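Long-range contacts in CpuTA1 (Curtobacterium pusillum, PDB 5K3W), which belongs to the class IV aminotransferase family of pyridoxal-phosphate proteins and carries pyridoxal-5'-phosphate in its ligand pocket: residues T2-L7 with A35-P40; A99-Y104 with V134-G139; F56-V61 with E113-L118; T8-T13 with A27-F32. All blocks are in the same frame, centred on the assembly; numbering follows the deposited sequence.

Contact 1: residues T2-L7 with A35-P40; sequences TRATLL and ADFGAP. With GAB (3-aminobenzoic acid), chain D.
A single methyl group sits almost exactly over the middle of an aromatic ring: Ala4 CB lies 3.5 Å from the centroid of the Phe37 ring and only 6° off its normal, a CH-pi contact centred on the face. Phe37 carries its CG anti to the backbone N (chi1 174°), which sends the ring back over the 2-7 segment. Thr2 crosses the Phe37 side chain at about a right angle, and its methyl CG2 packs closely on Phe37 CB at 3.2 Å. Leu6 CB lies at the ring edge, near its plane, and also packs on Phe37 CB at 3.8 Å. Further along, Leu6 CD2 touches Ala35 CB.

Direct polar contact is limited to one backbone bond, Ala35 N to Leu6 O, 2.9 Å long and fairly straight at 163°, though its donor stands above the carbonyl plane. Beside it, one water accepts from Leu6 N and donates to Ala35 O at 2.8 Å; another links Thr2 N with Asp36 OD1. The same OD1 accepts from Gly38 N at 2.7 Å, met from above the carboxylate plane, an Asx turn within the type I turn from Asp36 to Ala39.

Arg3 takes no part in the join to 35-40. Its chain runs alongside 3-aminobenzoic acid, CB near C1, CD near C5 and NH1 3.5 Å from C4, while NH2 forms a salt bridge with Asp137. Thr45 of the second subunit also packs on Phe37. Apolar packing therefore positions the ring, consistent with a join in which ordered water shares the polar linkage.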
# COMPACT_ATOMS: atom_id res chain seq x y z
N THR A 2 10.52 3.49 26.51
CA THR A 2 10.89 4.19 25.29
C THR A 2 10.44 5.64 25.39
O THR A 2 9.54 5.96 26.16
CB THR A 2 10.26 3.52 24.06
OG1 THR A 2 10.88 4.03 22.85
CG2 THR A 2 8.79 3.80 24.00
N ARG A 3 11.09 6.53 24.63
CA ARG A 3 10.75 7.95 24.70
C ARG A 3 9.34 8.20 24.18
O ARG A 3 8.52 8.81 24.86
CB ARG A 3 11.77 8.78 23.93
CG ARG A 3 11.65 10.29 24.12
CD ARG A 3 12.60 10.98 23.16
NE ARG A 3 12.24 10.69 21.78
CZ ARG A 3 13.07 10.75 20.74
NH1 ARG A 3 14.34 11.09 20.93
NH2 ARG A 3 12.64 10.47 19.52
N ALA A 4 9.06 7.71 22.97
CA ALA A 4 7.75 7.87 22.35
C ALA A 4 6.64 7.23 23.17
O ALA A 4 6.85 6.27 23.91
CB ALA A 4 7.76 7.26 20.94
N THR A 5 5.44 7.79 23.05
CA THR A 5 4.24 7.25 23.67
C THR A 5 3.48 6.45 22.63
O THR A 5 3.46 6.82 21.45
CB THR A 5 3.33 8.37 24.20
OG1 THR A 5 3.98 9.06 25.27
CG2 THR A 5 2.03 7.78 24.72
N LEU A 6 2.86 5.36 23.07
CA LEU A 6 2.01 4.54 22.22
C LEU A 6 0.69 4.28 22.94
O LEU A 6 0.69 3.92 24.13
CB LEU A 6 2.68 3.19 21.86
CG LEU A 6 1.76 2.22 21.08
CD1 LEU A 6 1.37 2.77 19.70
CD2 LEU A 6 2.35 0.85 20.95
N LEU A 7 -0.41 4.43 22.22
CA LEU A 7 -1.74 4.11 22.73
C LEU A 7 -2.37 3.10 21.79
O LEU A 7 -2.44 3.33 20.58
CB LEU A 7 -2.62 5.36 22.84
CG LEU A 7 -2.20 6.38 23.90
CD1 LEU A 7 -2.53 7.77 23.43
CD2 LEU A 7 -2.89 6.12 25.23
N ALA A 35 0.51 1.65 25.87
CA ALA A 35 1.29 0.45 25.59
C ALA A 35 2.74 0.85 25.33
O ALA A 35 3.06 2.02 25.10
CB ALA A 35 0.70 -0.33 24.40
N ASP A 36 3.63 -0.14 25.35
CA ASP A 36 5.07 0.10 25.20
C ASP A 36 5.43 0.25 23.71
O ASP A 36 5.46 -0.73 22.96
CB ASP A 36 5.85 -1.02 25.87
CG ASP A 36 7.36 -0.93 25.64
OD1 ASP A 36 7.83 0.07 25.03
OD2 ASP A 36 8.09 -1.87 26.08
N PHE A 37 5.73 1.48 23.31
CA PHE A 37 6.13 1.78 21.94
C PHE A 37 7.32 0.94 21.48
O PHE A 37 7.50 0.75 20.28
CB PHE A 37 6.45 3.27 21.86
CG PHE A 37 7.03 3.71 20.55
CD1 PHE A 37 6.20 4.19 19.53
CD2 PHE A 37 8.39 3.71 20.34
CE1 PHE A 37 6.74 4.63 18.32
CE2 PHE A 37 8.93 4.13 19.13
CZ PHE A 37 8.10 4.60 18.12
N GLY A 38 8.14 0.44 22.42
CA GLY A 38 9.34 -0.30 22.13
C GLY A 38 9.16 -1.78 21.93
O GLY A 38 10.06 -2.45 21.42
N ALA A 39 8.08 -2.29 22.28
CA ALA A 39 7.76 -3.69 22.14
C ALA A 39 6.90 -3.94 20.90
O ALA A 39 6.17 -3.06 20.45
CB ALA A 39 7.01 -4.19 23.38
N PRO A 40 6.97 -5.14 20.33
CA PRO A 40 6.08 -5.47 19.21
C PRO A 40 4.61 -5.29 19.59
O PRO A 40 4.19 -5.64 20.69
CB PRO A 40 6.40 -6.93 18.91
CG PRO A 40 7.09 -7.44 20.16
CD PRO A 40 7.84 -6.26 20.71
C1' GAB D . 14.21 7.56 26.57
O1' GAB D . 13.64 8.28 27.43
O2' GAB D . 14.15 6.28 26.62
C1 GAB D . 14.97 8.33 25.48
C2 GAB D . 15.46 7.71 24.33
C3 GAB D . 16.13 8.46 23.38
C4 GAB D . 16.32 9.82 23.57
C5 GAB D . 15.83 10.43 24.71
C6 GAB D . 15.15 9.70 25.67
N3 GAB D . 16.67 7.82 22.18
O HOH W 1 10.52 0.50 25.45
O HOH W 2 3.65 4.70 25.79

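Contact 2: residues A99-Y104 with V134-G139; sequences AGVADY and VFVDEG
Helix 90-108 packs on one face of the antiparallel sheet here, meeting strand 131-138 with the short axes 8.0 Å apart and their directions 39° from each other. The closest backbone approach is between Gly100 and Val136. With no side chain at Gly100, Val136 CG2 can rest against the helix backbone itself, 3.7 Å from Gly100 C and 3.8 Å from Val101 N. The other branch, CG1, anti to the backbone N, meets Tyr104 CB at 3.9 Å.

Tyr104 has its CG anti to the backbone N (chi1 -174°), so the ring reaches obliquely along the end of the strand. Its CD2 is 3.7 Å from Val136 O, its CE2 lies 3.8 Å from Asp137 CA, and OH ends near Glu138 N and CB; these are packing contacts. Asp137 OD1 receives a weak bond from Glu138 N at 2.6 Å, and both its carboxylate oxygens are engaged, OD1 also in a salt bridge with Arg3, whose side chain touches Tyr104 as well.

The bare Gly100 thus lets Val136 come close to the helix, and Tyr104 extends the packing to Glu138, a helix-on-sheet packing of the two-layer alpha/beta type that characterises the smaller domain of fold-type IV pyridoxal-phosphate proteins.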
# COMPACT_ATOMS: atom_id res chain seq x y z
N ALA A 99 -4.47 12.49 25.12
CA ALA A 99 -3.83 11.71 26.18
C ALA A 99 -2.39 11.36 25.81
O ALA A 99 -1.49 11.41 26.67
CB ALA A 99 -4.64 10.45 26.46
N GLY A 100 -2.16 11.03 24.54
CA GLY A 100 -0.81 10.72 24.10
C GLY A 100 0.11 11.93 24.19
O GLY A 100 1.24 11.82 24.66
N VAL A 101 -0.36 13.09 23.75
CA VAL A 101 0.45 14.28 23.91
C VAL A 101 0.71 14.54 25.39
O VAL A 101 1.82 14.88 25.80
CB VAL A 101 -0.20 15.50 23.22
CG1 VAL A 101 0.50 16.78 23.63
CG2 VAL A 101 -0.14 15.32 21.69
N ALA A 102 -0.32 14.32 26.22
CA ALA A 102 -0.17 14.58 27.64
C ALA A 102 0.86 13.64 28.25
O ALA A 102 1.72 14.07 29.02
CB ALA A 102 -1.53 14.46 28.34
N ASP A 103 0.79 12.35 27.89
CA ASP A 103 1.72 11.38 28.48
C ASP A 103 3.15 11.61 27.99
O ASP A 103 4.10 11.50 28.78
CB ASP A 103 1.29 9.96 28.15
CG ASP A 103 2.30 8.94 28.64
OD1 ASP A 103 2.19 8.51 29.81
OD2 ASP A 103 3.21 8.59 27.86
N TYR A 104 3.32 11.91 26.71
CA TYR A 104 4.65 12.21 26.22
C TYR A 104 5.27 13.36 27.00
O TYR A 104 6.43 13.29 27.41
CB TYR A 104 4.62 12.53 24.72
CG TYR A 104 6.00 12.70 24.16
CD1 TYR A 104 6.68 13.92 24.27
CD2 TYR A 104 6.66 11.62 23.54
CE1 TYR A 104 7.95 14.08 23.77
CE2 TYR A 104 7.95 11.77 23.03
CZ TYR A 104 8.58 13.01 23.15
OH TYR A 104 9.86 13.18 22.66
N VAL A 134 -2.26 5.02 18.21
CA VAL A 134 -1.75 6.38 18.17
C VAL A 134 -0.38 6.34 18.81
O VAL A 134 -0.22 5.79 19.90
CB VAL A 134 -2.65 7.38 18.92
CG1 VAL A 134 -2.07 8.80 18.84
CG2 VAL A 134 -4.07 7.34 18.40
N PHE A 135 0.61 6.95 18.16
CA PHE A 135 1.85 7.21 18.89
C PHE A 135 2.29 8.66 18.70
O PHE A 135 1.99 9.31 17.69
CB PHE A 135 2.97 6.23 18.50
CG PHE A 135 3.40 6.27 17.06
CD1 PHE A 135 4.43 7.12 16.66
CD2 PHE A 135 2.82 5.43 16.13
CE1 PHE A 135 4.86 7.13 15.33
CE2 PHE A 135 3.24 5.44 14.81
CZ PHE A 135 4.26 6.30 14.41
N VAL A 136 2.98 9.16 19.71
CA VAL A 136 3.51 10.52 19.76
C VAL A 136 5.02 10.44 19.90
O VAL A 136 5.54 9.59 20.64
CB VAL A 136 2.89 11.31 20.93
CG1 VAL A 136 3.51 12.69 21.03
CG2 VAL A 136 1.36 11.40 20.77
N ASP A 137 5.74 11.31 19.22
CA ASP A 137 7.19 11.26 19.30
C ASP A 137 7.75 12.55 18.72
O ASP A 137 7.04 13.33 18.07
CB ASP A 137 7.75 10.04 18.57
CG ASP A 137 9.21 9.78 18.90
OD1 ASP A 137 9.72 10.40 19.86
OD2 ASP A 137 9.84 8.94 18.22
N GLU A 138 9.04 12.76 18.95
CA GLU A 138 9.73 13.92 18.43
C GLU A 138 9.79 13.86 16.91
O GLU A 138 10.00 12.79 16.33
CB GLU A 138 11.13 14.01 19.02
CG GLU A 138 11.59 15.43 19.26
CD GLU A 138 12.78 15.51 20.21
OE1 GLU A 138 13.14 16.65 20.59
OE2 GLU A 138 13.34 14.45 20.57
N GLY A 139 9.58 15.01 16.27
CA GLY A 139 9.59 15.05 14.83
C GLY A 139 10.98 15.15 14.26
O GLY A 139 11.94 15.48 14.94

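Contact 3: residues F56-V61 with E113-L118; sequences FETIAV and ELFAKL
Two antiparallel strands, their short axes 4.3 Å apart at 153°, are joined by six backbone hydrogen bonds in three reciprocal pairs: Glu57 with Leu118, Ile59 with Ala116 and Val61 with Leu114. The straightest, Leu118 N to Glu57 O, is 2.8 Å at 173° and lies in the carbonyl plane, whereas Val61 N meets Leu114 O, also at 2.8 Å, from above the plane of the Leu114 carbonyl. Between these pairs, Thr58 faces Lys117 and Ala60 faces Phe115 as non-hydrogen-bonded pairs.

On the face bearing the hydrogen-bonded pairs the side chains are mostly aliphatic. Ile59 CD1 meets Leu118 CD1 at 3.5 Å, crossing obliquely, and Val61 CG2 leans over Ala116 CB at 4.2 Å. On the other face, the Lys117 chain, bent at chi3 (-85°), brings CE to 3.2 Å from Thr58 OG1 and 4.1 Å from Phe56 CD2. Thr58 OG1 lies at the edge of the Phe56 ring, in its plane. Arg51 of the second subunit packs on Phe56 and Lys117, and the side chain of Phe56 lies about 4 Å from the bound pyridoxal-5'-phosphate, nearest atoms.

The aliphatic face is covered by helices 69-82 and 90-108, through Leu69, Leu73, Val97 and Val101, while strand 131-138 flanks strand 114-121.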
# COMPACT_ATOMS: atom_id res chain seq x y z
N PHE A 56 -4.33 6.31 7.66
CA PHE A 56 -3.54 6.94 8.71
C PHE A 56 -3.65 8.45 8.59
O PHE A 56 -4.04 8.99 7.56
CB PHE A 56 -2.07 6.52 8.64
CG PHE A 56 -1.28 7.25 7.58
CD1 PHE A 56 -1.34 6.82 6.25
CD2 PHE A 56 -0.50 8.36 7.91
CE1 PHE A 56 -0.63 7.49 5.27
CE2 PHE A 56 0.22 9.03 6.94
CZ PHE A 56 0.17 8.59 5.60
N GLU A 57 -3.28 9.13 9.68
CA GLU A 57 -3.11 10.58 9.72
C GLU A 57 -1.83 10.91 10.47
O GLU A 57 -1.48 10.24 11.44
CB GLU A 57 -4.29 11.28 10.42
CG GLU A 57 -5.55 11.36 9.59
CD GLU A 57 -5.41 12.34 8.46
OE1 GLU A 57 -4.61 13.30 8.58
OE2 GLU A 57 -6.12 12.16 7.45
N THR A 58 -1.14 11.97 10.03
CA THR A 58 0.01 12.49 10.74
C THR A 58 -0.27 13.94 11.10
O THR A 58 -0.64 14.73 10.23
CB THR A 58 1.28 12.39 9.90
OG1 THR A 58 1.46 11.03 9.49
CG2 THR A 58 2.47 12.79 10.73
N ILE A 59 -0.08 14.29 12.38
CA ILE A 59 -0.52 15.57 12.93
C ILE A 59 0.63 16.22 13.69
O ILE A 59 1.15 15.64 14.65
CB ILE A 59 -1.73 15.39 13.86
CG1 ILE A 59 -2.82 14.57 13.16
CG2 ILE A 59 -2.22 16.75 14.33
CD1 ILE A 59 -3.95 14.05 14.11
N ALA A 60 1.00 17.43 13.28
CA ALA A 60 2.01 18.18 14.03
C ALA A 60 1.47 18.59 15.40
O ALA A 60 0.31 18.98 15.55
CB ALA A 60 2.44 19.42 13.24
N VAL A 61 2.33 18.49 16.41
CA VAL A 61 1.99 18.89 17.77
C VAL A 61 2.99 19.97 18.17
O VAL A 61 4.15 19.68 18.49
CB VAL A 61 1.97 17.72 18.75
CG1 VAL A 61 1.44 18.17 20.10
CG2 VAL A 61 1.10 16.57 18.21
N GLU A 113 9.32 20.17 18.45
CA GLU A 113 8.16 19.85 17.65
C GLU A 113 7.89 18.36 17.74
O GLU A 113 8.79 17.54 17.52
CB GLU A 113 8.37 20.27 16.19
CG GLU A 113 8.96 21.65 15.98
CD GLU A 113 9.11 22.01 14.50
OE1 GLU A 113 8.73 21.19 13.62
OE2 GLU A 113 9.61 23.13 14.22
N LEU A 114 6.67 17.99 18.09
CA LEU A 114 6.29 16.59 18.11
C LEU A 114 5.31 16.31 16.98
O LEU A 114 4.82 17.22 16.30
CB LEU A 114 5.66 16.19 19.44
CG LEU A 114 6.27 16.72 20.73
CD1 LEU A 114 5.35 16.35 21.87
CD2 LEU A 114 7.67 16.16 20.97
N PHE A 115 5.01 15.03 16.80
CA PHE A 115 3.93 14.64 15.92
C PHE A 115 3.17 13.48 16.56
O PHE A 115 3.68 12.75 17.41
CB PHE A 115 4.45 14.27 14.51
CG PHE A 115 5.24 13.00 14.47
CD1 PHE A 115 6.58 12.99 14.85
CD2 PHE A 115 4.65 11.81 14.09
CE1 PHE A 115 7.32 11.82 14.84
CE2 PHE A 115 5.37 10.64 14.07
CZ PHE A 115 6.72 10.64 14.45
N ALA A 116 1.91 13.35 16.15
CA ALA A 116 1.06 12.23 16.50
C ALA A 116 0.70 11.53 15.20
O ALA A 116 0.41 12.17 14.19
CB ALA A 116 -0.21 12.70 17.22
N LYS A 117 0.77 10.21 15.23
CA LYS A 117 0.43 9.40 14.07
C LYS A 117 -0.73 8.48 14.43
O LYS A 117 -0.68 7.78 15.45
CB LYS A 117 1.63 8.58 13.58
CG LYS A 117 1.26 7.61 12.43
CD LYS A 117 2.46 7.25 11.56
CE LYS A 117 2.67 8.29 10.47
NZ LYS A 117 3.81 7.94 9.58
N LEU A 118 -1.78 8.51 13.61
CA LEU A 118 -2.96 7.69 13.82
C LEU A 118 -2.98 6.59 12.77
O LEU A 118 -2.84 6.87 11.58
CB LEU A 118 -4.25 8.52 13.73
CG LEU A 118 -4.56 9.63 14.75
CD1 LEU A 118 -3.43 10.65 14.91
CD2 LEU A 118 -5.88 10.34 14.37

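Contact 4: residues T8-T13 with A27-F32; sequences TVTAPT and AGDAGF
One carbonyl oxygen, Gly31 O, gathers two successive backbone N-H groups. Thr10 N approaches to 2.7 Å, but the angle at hydrogen is only 129°, so the bond is weak; Ala11 N, at 3.2 Å and 143°, is better aligned yet stands above the carbonyl plane. Val9 CG1, anti to its backbone N, packs on the same oxygen at 3.6 Å. Just beyond, Val9 and Phe32 form an antiparallel non-hydrogen-bonded pair, in which Phe32 CA makes a C-H...O contact of 3.1 Å with Thr8 O. Ala11 CB packs on Gly31 CA at 3.9 Å.

The chain just before Gly31 helps to position it. Asp29 OD1 accepts from Gly31 N at 3.2 Å, an Asx turn in which the donor meets the carboxylate from above its plane. Gly31, which closes the turn, has a positive phi (92°), a conformation suited to glycine; together with a psi near zero this leaves its carbonyl facing the 8-13 segment. Ala30 CB lies 3.7 Å above the Phe32 ring, offset toward its rim.

Phe32 opens strand 32-35, the sheet edge within this chain, beside strand 5-9. Phe32 reaches Glu95, Ala96 and Ala99 of helix 90-108, and Val9 touches Trp93 of that helix and Val134 of strand 131-138, so the pair of strand ends lies against the helix on one side of the sheet.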
# COMPACT_ATOMS: atom_id res chain seq x y z
N THR A 8 -2.80 1.97 22.35
CA THR A 8 -3.64 1.04 21.62
C THR A 8 -5.07 1.55 21.67
O THR A 8 -5.61 1.79 22.75
CB THR A 8 -3.57 -0.34 22.26
OG1 THR A 8 -2.21 -0.76 22.31
CG2 THR A 8 -4.39 -1.34 21.46
N VAL A 9 -5.68 1.74 20.51
CA VAL A 9 -7.08 2.14 20.44
C VAL A 9 -7.92 0.88 20.38
O VAL A 9 -7.94 0.17 19.37
CB VAL A 9 -7.34 3.06 19.24
CG1 VAL A 9 -8.82 3.47 19.20
CG2 VAL A 9 -6.43 4.30 19.32
N THR A 10 -8.61 0.57 21.48
CA THR A 10 -9.41 -0.65 21.52
C THR A 10 -10.84 -0.45 21.04
O THR A 10 -11.58 -1.43 20.93
CB THR A 10 -9.45 -1.22 22.94
OG1 THR A 10 -10.04 -0.24 23.81
CG2 THR A 10 -8.04 -1.54 23.41
N ALA A 11 -11.27 0.79 20.79
CA ALA A 11 -12.59 1.06 20.24
C ALA A 11 -12.44 2.04 19.08
O ALA A 11 -12.93 3.17 19.13
CB ALA A 11 -13.54 1.61 21.31
N PRO A 12 -11.74 1.64 18.03
CA PRO A 12 -11.41 2.61 16.97
C PRO A 12 -12.59 3.04 16.13
O PRO A 12 -12.56 4.14 15.57
CB PRO A 12 -10.36 1.87 16.13
CG PRO A 12 -10.58 0.40 16.42
CD PRO A 12 -11.12 0.31 17.81
N THR A 13 -13.64 2.21 16.01
CA THR A 13 -14.69 2.43 15.02
C THR A 13 -16.07 2.22 15.63
O THR A 13 -16.24 1.44 16.56
CB THR A 13 -14.50 1.52 13.79
OG1 THR A 13 -14.38 0.16 14.21
CG2 THR A 13 -13.24 1.91 13.02
N ALA A 27 -18.09 3.54 31.46
CA ALA A 27 -17.15 4.49 32.03
C ALA A 27 -16.00 3.72 32.66
O ALA A 27 -16.17 2.62 33.19
CB ALA A 27 -17.83 5.38 33.07
N GLY A 28 -14.81 4.31 32.59
CA GLY A 28 -13.59 3.60 32.90
C GLY A 28 -12.93 2.99 31.67
O GLY A 28 -11.72 2.78 31.68
N ASP A 29 -13.71 2.72 30.62
CA ASP A 29 -13.17 2.31 29.33
C ASP A 29 -13.21 3.51 28.40
O ASP A 29 -14.25 3.84 27.83
CB ASP A 29 -13.94 1.13 28.75
CG ASP A 29 -13.35 0.66 27.43
OD1 ASP A 29 -12.13 0.84 27.21
OD2 ASP A 29 -14.12 0.10 26.61
N ALA A 30 -12.06 4.17 28.24
CA ALA A 30 -11.99 5.30 27.33
C ALA A 30 -11.86 4.87 25.88
O ALA A 30 -11.93 5.72 24.99
CB ALA A 30 -10.82 6.21 27.71
N GLY A 31 -11.66 3.59 25.60
CA GLY A 31 -11.43 3.14 24.25
C GLY A 31 -9.98 3.08 23.85
O GLY A 31 -9.68 2.79 22.68
N PHE A 32 -9.06 3.33 24.79
CA PHE A 32 -7.63 3.28 24.50
C PHE A 32 -6.89 3.11 25.82
O PHE A 32 -7.38 3.49 26.88
CB PHE A 32 -7.17 4.55 23.77
CG PHE A 32 -7.46 5.82 24.53
CD1 PHE A 32 -6.63 6.22 25.58
CD2 PHE A 32 -8.58 6.57 24.23
CE1 PHE A 32 -6.91 7.38 26.29
CE2 PHE A 32 -8.87 7.72 24.95
CZ PHE A 32 -8.04 8.13 25.97

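Overall arrangement
All four contacts belong to one antiparallel sheet or the helix packed on it, and they grade from interior to margin. Contacts 2 and 3 are buried and linked directly, since strands 114-121 and 131-138 are neighbours; contact 3 relies on regular backbone pairing, contact 2 on side-chain packing against helix 90-108. Contacts 1 and 4 are partly buried, share strand 5-9 and bracket the edge strand 32-35, with contact 4 nested in the chain loop that contact 1 closes. There, pairing is sparse, and Asx turns and, in contact 1, waters enter. Contacts 1 and 2 meet through Thr5 OG1 and Asp103 OD2. Contacts 1, 2 and 3 reach the second subunit, whereas no other chain touches contact 4.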